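Local coordinates for protein putative sodium:solute symporter (Proteus mirabilis, PDB 5NV9) that couples the inward sodium gradient to the uptake of sialic acid across the bacterial inner membrane, as a symporter of the LeuT fold, at residues F123-L126 / S127-F131. Numbering follows the deposited sequence.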
# COMPACT_ATOMS: atom_id res chain seq x y z
N PHE A 123 5.64 -0.98 20.09
CA PHE A 123 5.26 -2.22 19.47
C PHE A 123 4.71 -1.91 18.07
O PHE A 123 5.12 -2.58 17.09
CB PHE A 123 4.25 -3.02 20.26
CG PHE A 123 3.57 -4.10 19.47
CD1 PHE A 123 4.20 -5.31 19.23
CD2 PHE A 123 2.30 -3.91 18.96
CE1 PHE A 123 3.58 -6.30 18.50
CE2 PHE A 123 1.67 -4.87 18.17
CZ PHE A 123 2.30 -6.08 17.97
N ALA A 124 3.85 -0.91 17.97
CA ALA A 124 3.22 -0.55 16.69
C ALA A 124 4.20 0.01 15.65
O ALA A 124 4.12 -0.36 14.50
CB ALA A 124 2.03 0.41 16.90
N SER A 125 5.10 0.91 16.09
CA SER A 125 6.09 1.52 15.26
C SER A 125 7.10 0.49 14.67
O SER A 125 7.40 0.52 13.47
CB SER A 125 6.83 2.56 16.09
OG SER A 125 7.68 3.31 15.29
N LEU A 126 7.62 -0.41 15.50
CA LEU A 126 8.52 -1.47 15.06
C LEU A 126 7.80 -2.43 14.11
O LEU A 126 8.39 -2.87 13.11
CB LEU A 126 9.11 -2.21 16.27
CG LEU A 126 10.01 -1.32 17.13
CD1 LEU A 126 10.28 -1.99 18.45
CD2 LEU A 126 11.34 -1.00 16.44
N SER A 127 6.53 -2.74 14.36
CA SER A 127 5.79 -3.62 13.46
C SER A 127 5.60 -2.93 12.08
O SER A 127 5.71 -3.57 11.03
CB SER A 127 4.43 -3.98 14.03
OG SER A 127 4.53 -4.77 15.19
N PHE A 128 5.31 -1.62 12.09
CA PHE A 128 5.17 -0.85 10.88
C PHE A 128 6.46 -0.88 10.09
O PHE A 128 6.45 -1.23 8.91
CB PHE A 128 4.69 0.62 11.09
CG PHE A 128 4.73 1.42 9.82
CD1 PHE A 128 3.65 1.41 8.93
CD2 PHE A 128 5.87 2.09 9.46
CE1 PHE A 128 3.72 2.09 7.73
CE2 PHE A 128 5.94 2.77 8.23
CZ PHE A 128 4.86 2.80 7.38
N MSE A 129 7.54 -0.48 10.74
CA MSE A 129 8.83 -0.32 10.07
C MSE A 129 9.27 -1.64 9.45
O MSE A 129 9.67 -1.68 8.29
CB MSE A 129 9.84 0.24 11.04
CG MSE A 129 9.51 1.67 11.30
SE MSE A 129 11.00 2.49 12.31
CE MSE A 129 10.49 1.77 14.06
N LEU A 130 9.18 -2.72 10.20
CA LEU A 130 9.52 -4.05 9.67
C LEU A 130 8.57 -4.51 8.58
O LEU A 130 9.04 -5.09 7.62
CB LEU A 130 9.58 -5.09 10.79
CG LEU A 130 10.70 -4.83 11.79
CD1 LEU A 130 10.53 -5.70 13.03
CD2 LEU A 130 12.06 -5.03 11.13
N PHE A 131 7.28 -4.25 8.70
CA PHE A 131 6.35 -4.67 7.66
C PHE A 131 6.69 -3.97 6.34
O PHE A 131 6.77 -4.60 5.26
CB PHE A 131 4.87 -4.44 7.99
CG PHE A 131 3.96 -4.92 6.88
CD1 PHE A 131 3.78 -6.29 6.66
CD2 PHE A 131 3.38 -4.02 5.96
CE1 PHE A 131 2.97 -6.74 5.59
CE2 PHE A 131 2.58 -4.47 4.89
CZ PHE A 131 2.38 -5.82 4.70
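The carbonyls of F123, A124, S125 and L126 accept hydrogen bonds from the amides of S127, F128, M129 and L130, in two turns of regular α-helix; the S125 bond is nearly straight (2.9 Å from M129 N to S125 O, 167° at the hydrogen). In the conformer of S127 described here, one of two modelled, OG also gives a hydrogen bond to F123 O (3.0 Å), so that this carbonyl takes two donors, arriving from opposite faces of its plane. With S127 OG set beside its own backbone N (chi1 -67°), the hydroxyl turns back along the helix, and in this conformer it also lies over one face of the F123 ring, offset toward the rim, 3.8 Å from F123 CE1. On another side of the helix, selenomethionine M129 bends at chi3 (-79°), bringing its CE methyl back to 3.4 Å from S125 OG and 3.7 Å from L126 CD2. That S125 hydroxyl is hydrogen-bonded to D358. F123 packs on helix 415-427, whereas F128 and M129 touch helix 328-361, which carries sodium ligands. A serine hydroxyl returned to the i-4 carbonyl, as in this conformer, is a familiar feature of transmembrane helices; in this LeuT-fold transporter it lies on helix 118-151, which farther along bears R135, a sialic acid ligand.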